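Local structure of alginate lyase (3NNB) at residues 53-58 and 146-151; 63-68 and 165-170; 150-155 and 159-164. The protein probably cleaves the polysaccharide alginate by beta-elimination, as a mostly helical lyase from Bacteroides ovatus. All coordinates share one frame; numbering follows the deposited sequence.

Overall arrangement
The three contacts cluster on one side of the chain's centre, at the short two-stranded parallel sheet of strands 64-66 and 148-151 in a chain that is about half helix. Their centres lie about 8 Å (contacts 1 and 3), 10 Å (2 and 3) and 11 Å (1 and 2) apart. Along the chain, 53-58 and 63-68 come first, then 146-151, 150-155, 159-164 and 165-170, so contacts 1 and 2 interleave and contact 3 nests inside the loop that contact 2 closes. Gln150 and Thr151 belong to both 1 and 3. Contact 2 is the innermost, and contact 1 reaches the surface. Together they join the loop before strand 64-66, the two strands and the loop between strand 148-151 and helix 171-180.

Contact 1 (53-58 and 146-151); sequences MTADSG and LTYGQT
Ala55 and Tyr148 form the apolar heart of this contact. The methyl CB of Ala55 sits over one face of the tyrosine ring in a CH-pi contact, 3.9 Å from the ring centroid and 25° off the normal. Its closest approach is to Tyr148 CG, at 3.6 Å. On the opposite face lies CG2 of Thr147, so two methyls from different parts of the chain clasp the ring. Tyr148 CG stands anti to its carbonyl carbon (chi1 -62°), which carries the ring across to the loop 53-58. Farther out, Ser57 CB touches CE2 of Tyr148 at 3.8 Å.

The loop presents these groups from a type I beta turn, Ala55 to Gly58, closed by Gly58 N bonding to Ala55 O at 2.8 Å. Tyr148 begins the strand 148-151, held by its backbone to Ser65 in strand 64-66, so the ring joins the loop after helix 27-41 to the small parallel sheet.

One water bridges the segments: it is hydrogen-bonded to Tyr148 OH at 2.8 Å and gives a weak bond to Asp56 O at 3.2 Å. The hydroxyl OG of Ser57 turns to other partners, Asp62 OD2 and the backbone N of Asp59.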
HETATM    1  N   MSE A  53     -25.351   3.447  -0.147  1.00 18.13           N
HETATM    2  CA  MSE A  53     -25.749   2.068  -0.440  1.00 16.39           C
HETATM    3  C   MSE A  53     -25.293   1.160   0.689  1.00 14.06           C
HETATM    4  O   MSE A  53     -24.433   1.522   1.469  1.00 12.95           O
HETATM    5  CB  MSE A  53     -25.109   1.563  -1.738  1.00 16.62           C
HETATM    6  CG  MSE A  53     -25.612   2.228  -2.982  1.00 29.63           C
HETATM    7 SE   MSE A  53     -24.923   1.315  -4.548  0.75 32.38          SE
HETATM    8  CE  MSE A  53     -25.849  -0.404  -4.313  1.00 38.06           C
ATOM      9  N   THR A  54     -25.883  -0.018   0.747  1.00 12.25           N
ATOM     10  CA  THR A  54     -25.480  -1.087   1.660  1.00  9.96           C
ATOM     11  C   THR A  54     -25.203  -2.328   0.842  1.00 11.18           C
ATOM     12  O   THR A  54     -25.904  -2.592  -0.121  1.00  9.75           O
ATOM     13  CB  THR A  54     -26.609  -1.359   2.702  1.00 12.39           C
ATOM     14  OG1 THR A  54     -26.871  -0.140   3.417  1.00 14.23           O
ATOM     15  CG2 THR A  54     -26.263  -2.464   3.698  1.00 10.87           C
ATOM     16  N   ALA A  55     -24.168  -3.077   1.223  1.00  9.81           N
ATOM     17  CA  ALA A  55     -23.856  -4.339   0.561  1.00  9.76           C
ATOM     18  C   ALA A  55     -25.019  -5.324   0.686  1.00  9.59           C
ATOM     19  O   ALA A  55     -25.893  -5.174   1.551  1.00  7.74           O
ATOM     20  CB  ALA A  55     -22.592  -4.957   1.190  1.00  9.70           C
ATOM     21  N   ASP A  56     -24.956  -6.364  -0.112  1.00  9.57           N
ATOM     22  CA  ASP A  56     -26.016  -7.398  -0.134  1.00  8.02           C
ATOM     23  C   ASP A  56     -26.057  -8.298   1.122  1.00 11.07           C
ATOM     24  O   ASP A  56     -26.892  -9.209   1.206  1.00 12.78           O
ATOM     25  CB  ASP A  56     -25.902  -8.216  -1.428  1.00  8.63           C
ATOM     26  CG  ASP A  56     -26.560  -7.536  -2.625  1.00 11.31           C
ATOM     27  OD1 ASP A  56     -27.083  -6.425  -2.491  1.00 12.82           O
ATOM     28  OD2 ASP A  56     -26.499  -8.136  -3.717  1.00 11.72           O
ATOM     29  N   SER A  57     -25.176  -8.042   2.100  1.00  9.14           N
ATOM     30  CA  SER A  57     -25.350  -8.591   3.421  1.00  8.30           C
ATOM     31  C   SER A  57     -26.442  -7.884   4.216  1.00  9.10           C
ATOM     32  O   SER A  57     -26.904  -8.412   5.223  1.00 10.60           O
ATOM     33  CB  SER A  57     -24.065  -8.422   4.212  1.00  7.44           C
ATOM     34  OG  SER A  57     -23.786  -7.035   4.337  1.00  7.81           O
ATOM     35  N   GLY A  58     -26.802  -6.680   3.782  1.00  8.58           N
ATOM     36  CA  GLY A  58     -27.746  -5.838   4.482  1.00  9.59           C
ATOM     37  C   GLY A  58     -27.162  -5.128   5.689  1.00 10.16           C
ATOM     38  O   GLY A  58     -27.904  -4.445   6.406  1.00 11.35           O
ATOM     39  N   LEU A 146     -13.506  -8.314   3.777  1.00  8.78           N
ATOM     40  CA  LEU A 146     -13.747  -7.620   2.520  1.00  7.44           C
ATOM     41  C   LEU A 146     -14.557  -8.530   1.568  1.00  7.16           C
ATOM     42  O   LEU A 146     -14.320  -8.577   0.369  1.00  7.83           O
ATOM     43  CB  LEU A 146     -12.410  -7.155   1.895  1.00  9.57           C
ATOM     44  CG  LEU A 146     -11.830  -5.883   2.553  1.00 12.94           C
ATOM     45  CD1 LEU A 146     -10.952  -6.314   3.717  1.00 16.62           C
ATOM     46  CD2 LEU A 146     -11.027  -5.069   1.578  1.00 19.44           C
ATOM     47  N   THR A 147     -15.603  -9.186   2.095  1.00  6.79           N
ATOM     48  CA  THR A 147     -16.501  -9.968   1.265  1.00  6.75           C
ATOM     49  C   THR A 147     -17.120  -9.147   0.141  1.00  7.45           C
ATOM     50  O   THR A 147     -17.371  -9.687  -0.957  1.00  8.62           O
ATOM     51  CB  THR A 147     -17.575 -10.662   2.143  1.00 11.08           C
ATOM     52  OG1 THR A 147     -16.884 -11.481   3.080  1.00  9.92           O
ATOM     53  CG2 THR A 147     -18.538 -11.528   1.269  1.00  9.57           C
ATOM     54  N   TYR A 148     -17.325  -7.843   0.382  1.00  8.09           N
ATOM     55  CA  TYR A 148     -17.958  -6.973  -0.612  1.00  7.23           C
ATOM     56  C   TYR A 148     -16.994  -5.933  -1.184  1.00  7.12           C
ATOM     57  O   TYR A 148     -17.410  -4.886  -1.626  1.00  7.94           O
ATOM     58  CB  TYR A 148     -19.246  -6.373  -0.056  1.00  7.93           C
ATOM     59  CG  TYR A 148     -20.254  -7.479   0.261  1.00  7.21           C
ATOM     60  CD1 TYR A 148     -21.041  -8.024  -0.757  1.00  8.84           C
ATOM     61  CD2 TYR A 148     -20.360  -8.023   1.533  1.00 10.01           C
ATOM     62  CE1 TYR A 148     -21.923  -9.079  -0.495  1.00 11.02           C
ATOM     63  CE2 TYR A 148     -21.215  -9.069   1.788  1.00  8.74           C
ATOM     64  CZ  TYR A 148     -22.025  -9.582   0.777  1.00  8.83           C
ATOM     65  OH  TYR A 148     -22.894 -10.660   1.036  1.00  9.80           O
ATOM     66  N   GLY A 149     -15.691  -6.250  -1.134  1.00  7.51           N
ATOM     67  CA  GLY A 149     -14.668  -5.427  -1.785  1.00  6.83           C
ATOM     68  C   GLY A 149     -14.751  -5.592  -3.294  1.00  6.35           C
ATOM     69  O   GLY A 149     -14.766  -6.714  -3.803  1.00  7.65           O
ATOM     70  N   GLN A 150     -14.742  -4.469  -3.996  1.00  8.15           N
ATOM     71  CA  GLN A 150     -14.815  -4.436  -5.469  1.00  8.23           C
ATOM     72  C   GLN A 150     -15.900  -5.291  -6.107  1.00  7.83           C
ATOM     73  O   GLN A 150     -15.668  -6.113  -7.015  1.00  9.49           O
ATOM     74  CB  GLN A 150     -13.447  -4.670  -6.109  1.00  8.22           C
ATOM     75  CG  GLN A 150     -12.481  -3.573  -5.795  1.00  9.20           C
ATOM     76  CD  GLN A 150     -11.233  -3.622  -6.634  1.00  8.93           C
ATOM     77  OE1 GLN A 150     -11.247  -4.121  -7.781  1.00  9.03           O
ATOM     78  NE2 GLN A 150     -10.130  -3.096  -6.081  1.00  8.56           N
ATOM     79  N   THR A 151     -17.102  -5.081  -5.586  1.00  8.56           N
ATOM     80  CA  THR A 151     -18.348  -5.400  -6.310  1.00  6.96           C
ATOM     81  C   THR A 151     -18.369  -4.704  -7.648  1.00 10.28           C
ATOM     82  O   THR A 151     -17.721  -3.660  -7.844  1.00 12.10           O
ATOM     83  CB  THR A 151     -19.603  -4.925  -5.518  1.00  7.07           C
ATOM     84  OG1 THR A 151     -19.679  -3.487  -5.486  1.00  8.03           O
ATOM     85  CG2 THR A 151     -19.663  -5.531  -4.097  1.00  8.93           C
TER
HETATM   86  O   HOH W   1     -25.220 -11.494  -0.248  1.00 15.68           O

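Contact 2 (63-68 and 165-170); sequences YMSMGP and MIDIYS
Asp167 OD2 accepts two hydroxyls at once: Tyr63 OH donates to it at 2.6 Å, and Ser65 OG donates to the same OD2 atom at 2.6 Å. The two donors arrive differently. Ser65 OG meets the oxygen nearly along the line of its C-O bond, whereas Tyr63 OH comes on the anti side, 25° out of the carboxylate plane. The oxygen sits at the edge of the Tyr63 ring, in the ring plane, while the carboxylate as a whole is turned 73° against that ring. Tyr63 CG is anti to the backbone N (chi1 180°), which puts the phenol hydroxyl beside the aspartate.

Ser65 lies on strand 64-66, paired by its backbone with Tyr148 of strand 148-151; Asp167 belongs to the loop leading into helix 171-180. The buried carboxylate thus ties the small parallel sheet to that loop.

In the next shell, Gln150 serves both sides, giving its N to Ser65 OG and its NE2 to Asp167 OD1. A leucine in place of Asp167 would probably leave the hydroxyls of Tyr63 and Ser65 without OD2 and the side-chain NE2 of Gln150 without OD1. Helix 98-118 flanks the pair, Arg98 touching both Tyr63 and Asp167, with Leu101 against Tyr63.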
ATOM      1  N   TYR A  63     -17.723  -3.316   4.673  1.00  7.74           N
ATOM      2  CA  TYR A  63     -17.032  -2.564   3.643  1.00  7.03           C
ATOM      3  C   TYR A  63     -17.565  -2.922   2.260  1.00  7.11           C
ATOM      4  O   TYR A  63     -17.741  -4.086   1.953  1.00  8.67           O
ATOM      5  CB  TYR A  63     -15.512  -2.803   3.712  1.00  6.31           C
ATOM      6  CG  TYR A  63     -14.709  -2.065   2.665  1.00  5.11           C
ATOM      7  CD1 TYR A  63     -14.301  -0.754   2.841  1.00  6.70           C
ATOM      8  CD2 TYR A  63     -14.362  -2.706   1.507  1.00  7.08           C
ATOM      9  CE1 TYR A  63     -13.555  -0.109   1.883  1.00  8.64           C
ATOM     10  CE2 TYR A  63     -13.610  -2.061   0.519  1.00  7.63           C
ATOM     11  CZ  TYR A  63     -13.212  -0.769   0.712  1.00 10.65           C
ATOM     12  OH  TYR A  63     -12.464  -0.132  -0.263  1.00  8.46           O
HETATM   13  N   MSE A  64     -17.798  -1.902   1.453  1.00  6.08           N
HETATM   14  CA  MSE A  64     -18.253  -2.093   0.087  1.00  7.12           C
HETATM   15  C   MSE A  64     -17.526  -1.126  -0.777  1.00  7.26           C
HETATM   16  O   MSE A  64     -17.508   0.090  -0.498  1.00  7.73           O
HETATM   17  CB  MSE A  64     -19.779  -1.870  -0.023  1.00  7.65           C
HETATM   18  CG  MSE A  64     -20.312  -2.241  -1.406  1.00  9.28           C
HETATM   19 SE   MSE A  64     -22.181  -1.744  -1.542  0.75  7.01          SE
HETATM   20  CE  MSE A  64     -22.418  -2.203  -3.448  1.00 14.96           C
ATOM     21  N   SER A  65     -16.957  -1.648  -1.856  1.00  7.53           N
ATOM     22  CA  SER A  65     -16.390  -0.767  -2.897  1.00  7.81           C
ATOM     23  C   SER A  65     -16.738  -1.313  -4.274  1.00  7.57           C
ATOM     24  O   SER A  65     -17.288  -2.408  -4.378  1.00  7.60           O
ATOM     25  CB  SER A  65     -14.861  -0.667  -2.781  1.00  7.39           C
ATOM     26  OG  SER A  65     -14.245  -1.920  -2.979  1.00  7.85           O
HETATM   27  N   MSE A  66     -16.432  -0.524  -5.299  1.00  6.70           N
HETATM   28  CA  MSE A  66     -16.677  -0.888  -6.701  1.00  9.03           C
HETATM   29  C   MSE A  66     -15.361  -1.089  -7.442  1.00  9.83           C
HETATM   30  O   MSE A  66     -14.409  -0.324  -7.238  1.00 10.07           O
HETATM   31  CB  MSE A  66     -17.425   0.255  -7.402  1.00  9.58           C
HETATM   32  CG  MSE A  66     -17.932  -0.112  -8.795  1.00 13.44           C
HETATM   33 SE   MSE A  66     -18.637   1.491  -9.687  0.75 10.13          SE
HETATM   34  CE  MSE A  66     -17.020   2.018 -10.470  1.00 23.73           C
ATOM     35  N   GLY A  67     -15.297  -2.081  -8.320  1.00  8.90           N
ATOM     36  CA  GLY A  67     -14.125  -2.261  -9.175  1.00  8.87           C
ATOM     37  C   GLY A  67     -13.848  -0.951  -9.921  1.00  7.04           C
ATOM     38  O   GLY A  67     -14.725  -0.460 -10.665  1.00  8.11           O
ATOM     39  N   PRO A  68     -12.663  -0.347  -9.735  1.00  6.61           N
ATOM     40  CA  PRO A  68     -12.506   1.026 -10.237  1.00  6.86           C
ATOM     41  C   PRO A  68     -12.577   1.185 -11.746  1.00  8.22           C
ATOM     42  O   PRO A  68     -12.943   2.252 -12.210  1.00  8.25           O
ATOM     43  CB  PRO A  68     -11.116   1.413  -9.767  1.00  9.54           C
ATOM     44  CG  PRO A  68     -10.976   0.676  -8.552  1.00 15.70           C
ATOM     45  CD  PRO A  68     -11.603  -0.660  -8.767  1.00  9.84           C
HETATM   46  N   MSE A 165      -9.137  -6.925  -2.061  1.00  7.59           N
HETATM   47  CA  MSE A 165      -8.044  -6.945  -1.070  0.50  6.87           C
HETATM   48  C   MSE A 165      -7.062  -5.804  -1.298  1.00  7.28           C
HETATM   49  O   MSE A 165      -6.487  -5.279  -0.344  1.00  9.82           O
HETATM   50  CB  MSE A 165      -7.299  -8.284  -1.085  0.50  7.92           C
HETATM   51  CG  MSE A 165      -7.950  -9.384  -0.259  0.50 10.12           C
HETATM   52 SE   MSE A 165      -7.962  -9.015   1.637  0.38  6.71          SE
HETATM   53  CE  MSE A 165      -6.104  -8.560   1.859  0.50  9.99           C
ATOM     54  N   ILE A 166      -6.838  -5.416  -2.549  1.00  6.18           N
ATOM     55  CA  ILE A 166      -5.875  -4.348  -2.828  1.00  8.47           C
ATOM     56  C   ILE A 166      -6.308  -3.033  -2.165  1.00  8.63           C
ATOM     57  O   ILE A 166      -5.468  -2.174  -1.903  1.00  9.79           O
ATOM     58  CB  ILE A 166      -5.594  -4.198  -4.368  1.00 10.06           C
ATOM     59  CG1 ILE A 166      -4.204  -3.603  -4.641  1.00 11.89           C
ATOM     60  CG2 ILE A 166      -6.683  -3.327  -5.077  1.00  9.69           C
ATOM     61  CD1 ILE A 166      -3.041  -4.508  -4.291  1.00  9.38           C
ATOM     62  N   ASP A 167      -7.614  -2.852  -1.947  1.00  9.05           N
ATOM     63  CA  ASP A 167      -8.138  -1.597  -1.384  1.00  7.49           C
ATOM     64  C   ASP A 167      -7.469  -1.226  -0.062  1.00  8.22           C
ATOM     65  O   ASP A 167      -7.360  -0.043   0.267  1.00  9.90           O
ATOM     66  CB  ASP A 167      -9.646  -1.670  -1.132  1.00  7.48           C
ATOM     67  CG  ASP A 167     -10.491  -1.720  -2.414  1.00 12.13           C
ATOM     68  OD1 ASP A 167      -9.933  -1.925  -3.508  1.00  9.67           O
ATOM     69  OD2 ASP A 167     -11.735  -1.600  -2.300  1.00  7.62           O
ATOM     70  N   ILE A 168      -7.071  -2.233   0.734  1.00  7.43           N
ATOM     71  CA  ILE A 168      -6.536  -1.988   2.065  1.00  5.62           C
ATOM     72  C   ILE A 168      -5.040  -2.099   2.138  1.00  6.00           C
ATOM     73  O   ILE A 168      -4.471  -2.167   3.209  1.00  8.49           O
ATOM     74  CB  ILE A 168      -7.187  -2.914   3.138  1.00  6.26           C
ATOM     75  CG1 ILE A 168      -7.034  -4.410   2.831  1.00  7.22           C
ATOM     76  CG2 ILE A 168      -8.648  -2.501   3.345  1.00  8.80           C
ATOM     77  CD1 ILE A 168      -7.148  -5.315   4.122  1.00 10.33           C
ATOM     78  N   TYR A 169      -4.366  -2.144   0.977  1.00  5.46           N
ATOM     79  CA  TYR A 169      -2.912  -2.332   0.972  1.00  4.98           C
ATOM     80  C   TYR A 169      -2.188  -1.269   1.852  1.00  5.02           C
ATOM     81  O   TYR A 169      -1.186  -1.592   2.495  1.00  7.60           O
ATOM     82  CB  TYR A 169      -2.345  -2.301  -0.433  1.00  6.67           C
ATOM     83  CG  TYR A 169      -0.875  -2.698  -0.467  1.00  5.01           C
ATOM     84  CD1 TYR A 169      -0.519  -4.032  -0.574  1.00  6.92           C
ATOM     85  CD2 TYR A 169       0.141  -1.750  -0.331  1.00  6.75           C
ATOM     86  CE1 TYR A 169       0.806  -4.419  -0.562  1.00  6.83           C
ATOM     87  CE2 TYR A 169       1.472  -2.128  -0.325  1.00  4.68           C
ATOM     88  CZ  TYR A 169       1.790  -3.477  -0.439  1.00  5.65           C
ATOM     89  OH  TYR A 169       3.138  -3.850  -0.409  1.00  8.13           O
ATOM     90  N   SER A 170      -2.687  -0.034   1.869  1.00  8.02           N
ATOM     91  CA  SER A 170      -2.101   1.022   2.702  1.00  9.18           C
ATOM     92  C   SER A 170      -2.111   0.733   4.218  1.00  9.68           C
ATOM     93  O   SER A 170      -1.373   1.389   4.968  1.00  7.81           O
ATOM     94  CB  SER A 170      -2.737   2.391   2.434  1.00  9.31           C
ATOM     95  OG  SER A 170      -4.061   2.432   2.888  1.00  9.42           O
TER

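Contact 3 (150-155 and 159-164); sequences QTIPGK and MGRGAG
The carbonyl oxygen of Gln150 is gripped from two directions: Arg161 NE reaches Gln150 O at 3.1 Å in a weak bond bent to 133°, and a water donates to the same Gln150 O at 2.8 Å. That water also donates to Met159 O, bridging the two segments. A second water accepts from Ile152 N at 2.9 Å and lies close to Lys155 O and Met159 O, linking the two ends of the type II beta turn from Ile152 to Lys155 with the other segment.

The guanidinium of Arg161 is sandwiched between two aliphatic groups. Ile152 CD1 rests over its centre, 3.7 Å from Arg161 CZ, and the methyl of Ala163 covers the opposite face. The side chain runs extended from CG to NE, its first torsion placing CG between the backbone N and the carbonyl carbon (chi1 60°), and CG and CD pass beside Gln150 O. Its NH2 meets Gln150 OE1 at 2.9 Å, again a weak bond, with the amide and guanidinium planes 55° apart. NE2 of the same amide is hydrogen-bonded to Asp167 OD1. Alongside, Gln150 CG packs against Gly164 CA at 3.8 Å, the backbones lying close together here. Trp70 of strand 70-71 touches both Ile152 and Arg161.

Arg161 NH2 also bonds to a bound citrate, probably from the crystallisation liquor. Clasped on both faces, its swing probably limited by the weak bonds to Gln150, the guanidinium can evidently take an anion; a similar role toward a substrate carboxylate is possible but not established.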
ATOM      1  N   GLN A 150     -14.742  -4.469  -3.996  1.00  8.15           N
ATOM      2  CA  GLN A 150     -14.815  -4.436  -5.469  1.00  8.23           C
ATOM      3  C   GLN A 150     -15.900  -5.291  -6.107  1.00  7.83           C
ATOM      4  O   GLN A 150     -15.668  -6.113  -7.015  1.00  9.49           O
ATOM      5  CB  GLN A 150     -13.447  -4.670  -6.109  1.00  8.22           C
ATOM      6  CG  GLN A 150     -12.481  -3.573  -5.795  1.00  9.20           C
ATOM      7  CD  GLN A 150     -11.233  -3.622  -6.634  1.00  8.93           C
ATOM      8  OE1 GLN A 150     -11.247  -4.121  -7.781  1.00  9.03           O
ATOM      9  NE2 GLN A 150     -10.130  -3.096  -6.081  1.00  8.56           N
ATOM     10  N   THR A 151     -17.102  -5.081  -5.586  1.00  8.56           N
ATOM     11  CA  THR A 151     -18.348  -5.400  -6.310  1.00  6.96           C
ATOM     12  C   THR A 151     -18.369  -4.704  -7.648  1.00 10.28           C
ATOM     13  O   THR A 151     -17.721  -3.660  -7.844  1.00 12.10           O
ATOM     14  CB  THR A 151     -19.603  -4.925  -5.518  1.00  7.07           C
ATOM     15  OG1 THR A 151     -19.679  -3.487  -5.486  1.00  8.03           O
ATOM     16  CG2 THR A 151     -19.663  -5.531  -4.097  1.00  8.93           C
ATOM     17  N   ILE A 152     -19.108  -5.267  -8.583  1.00  7.55           N
ATOM     18  CA  ILE A 152     -19.234  -4.689  -9.907  1.00  7.75           C
ATOM     19  C   ILE A 152     -20.712  -4.793 -10.279  1.00  8.39           C
ATOM     20  O   ILE A 152     -21.275  -5.877 -10.281  1.00  9.51           O
ATOM     21  CB  ILE A 152     -18.428  -5.405 -10.967  1.00  9.25           C
ATOM     22  CG1 ILE A 152     -16.932  -5.455 -10.642  1.00  9.38           C
ATOM     23  CG2 ILE A 152     -18.698  -4.748 -12.354  1.00  9.14           C
ATOM     24  CD1 ILE A 152     -16.140  -6.466 -11.519  1.00  8.56           C
ATOM     25  N   PRO A 153     -21.348  -3.662 -10.593  1.00  7.60           N
ATOM     26  CA  PRO A 153     -22.762  -3.662 -10.980  1.00  7.39           C
ATOM     27  C   PRO A 153     -23.062  -4.628 -12.109  1.00  9.11           C
ATOM     28  O   PRO A 153     -22.419  -4.598 -13.162  1.00  9.71           O
ATOM     29  CB  PRO A 153     -22.989  -2.213 -11.401  1.00  9.61           C
ATOM     30  CG  PRO A 153     -22.077  -1.452 -10.496  1.00  9.56           C
ATOM     31  CD  PRO A 153     -20.827  -2.293 -10.532  1.00  9.16           C
ATOM     32  N   GLY A 154     -24.023  -5.505 -11.861  1.00 10.65           N
ATOM     33  CA  GLY A 154     -24.433  -6.505 -12.813  1.00 12.57           C
ATOM     34  C   GLY A 154     -23.585  -7.751 -12.913  1.00 11.65           C
ATOM     35  O   GLY A 154     -23.897  -8.623 -13.737  1.00 14.10           O
ATOM     36  N   LYS A 155     -22.510  -7.853 -12.118  1.00 10.04           N
ATOM     37  CA  LYS A 155     -21.629  -8.982 -12.179  1.00 10.67           C
ATOM     38  C   LYS A 155     -21.461  -9.602 -10.808  1.00 11.34           C
ATOM     39  O   LYS A 155     -21.691  -8.964  -9.771  1.00 11.72           O
ATOM     40  CB  LYS A 155     -20.251  -8.572 -12.691  1.00 10.45           C
ATOM     41  CG  LYS A 155     -20.316  -7.943 -14.110  1.00 18.98           C
ATOM     42  CD  LYS A 155     -18.979  -7.829 -14.769  1.00 22.15           C
ATOM     43  CE  LYS A 155     -18.569  -9.103 -15.500  1.00 27.44           C
ATOM     44  NZ  LYS A 155     -19.423  -9.376 -16.687  1.00 23.76           N
HETATM   45  N   MSE A 159     -21.707  -9.922  -5.168  1.00  8.16           N
HETATM   46  CA  MSE A 159     -20.617 -10.269  -4.285  0.70 10.32           C
HETATM   47  C   MSE A 159     -19.387  -9.425  -4.593  1.00 10.63           C
HETATM   48  O   MSE A 159     -19.256  -8.933  -5.683  1.00 11.84           O
HETATM   49  CB  MSE A 159     -20.337 -11.754  -4.480  0.70 11.92           C
HETATM   50  CG  MSE A 159     -19.387 -12.401  -3.521  0.70 14.21           C
HETATM   51 SE   MSE A 159     -19.956 -12.433  -1.730  0.52 12.11          SE
HETATM   52  CE  MSE A 159     -21.779 -13.015  -1.835  0.70 16.20           C
ATOM     53  N   GLY A 160     -18.500  -9.255  -3.613  1.00  9.18           N
ATOM     54  CA  GLY A 160     -17.189  -8.739  -3.896  1.00  9.15           C
ATOM     55  C   GLY A 160     -16.319  -9.806  -4.523  1.00 10.55           C
ATOM     56  O   GLY A 160     -16.770 -10.912  -4.896  1.00 10.62           O
ATOM     57  N   ARG A 161     -15.023  -9.509  -4.636  1.00  8.52           N
ATOM     58  CA  ARG A 161     -14.113 -10.413  -5.291  1.00  7.11           C
ATOM     59  C   ARG A 161     -12.711 -10.253  -4.702  1.00  7.65           C
ATOM     60  O   ARG A 161     -12.443  -9.303  -3.993  1.00  8.17           O
ATOM     61  CB  ARG A 161     -14.116 -10.207  -6.805  1.00 10.45           C
ATOM     62  CG  ARG A 161     -13.709  -8.856  -7.196  1.00 11.30           C
ATOM     63  CD  ARG A 161     -13.791  -8.586  -8.686  1.00  9.77           C
ATOM     64  NE  ARG A 161     -13.412  -7.205  -8.897  1.00 10.70           N
ATOM     65  CZ  ARG A 161     -12.758  -6.739  -9.960  1.00  8.20           C
ATOM     66  NH1 ARG A 161     -12.471  -7.546 -10.982  1.00 12.55           N
ATOM     67  NH2 ARG A 161     -12.412  -5.461 -10.018  1.00 13.05           N
ATOM     68  N   GLY A 162     -11.833 -11.200  -4.982  1.00  8.14           N
ATOM     69  CA  GLY A 162     -10.507 -11.142  -4.408  1.00  7.91           C
ATOM     70  C   GLY A 162      -9.816  -9.787  -4.587  1.00  7.95           C
ATOM     71  O   GLY A 162      -9.165  -9.317  -3.655  1.00  6.74           O
ATOM     72  N   ALA A 163      -9.951  -9.188  -5.798  1.00  8.30           N
ATOM     73  CA  ALA A 163      -9.331  -7.907  -6.139  1.00  8.23           C
ATOM     74  C   ALA A 163      -9.580  -6.827  -5.112  1.00  8.48           C
ATOM     75  O   ALA A 163      -8.785  -5.921  -4.985  1.00  7.55           O
ATOM     76  CB  ALA A 163      -9.798  -7.448  -7.531  1.00  8.34           C
ATOM     77  N   GLY A 164     -10.698  -6.891  -4.386  1.00  6.74           N
ATOM     78  CA  GLY A 164     -10.955  -5.923  -3.302  1.00  8.09           C
ATOM     79  C   GLY A 164      -9.911  -5.856  -2.214  1.00  5.22           C
ATOM     80  O   GLY A 164      -9.790  -4.820  -1.525  1.00  8.30           O
TER
HETATM   81  O   HOH W   2     -17.199  -8.394  -7.706  1.00 11.95           O
HETATM   82  O   HOH W   3     -20.692  -7.579  -7.663  1.00  8.78           O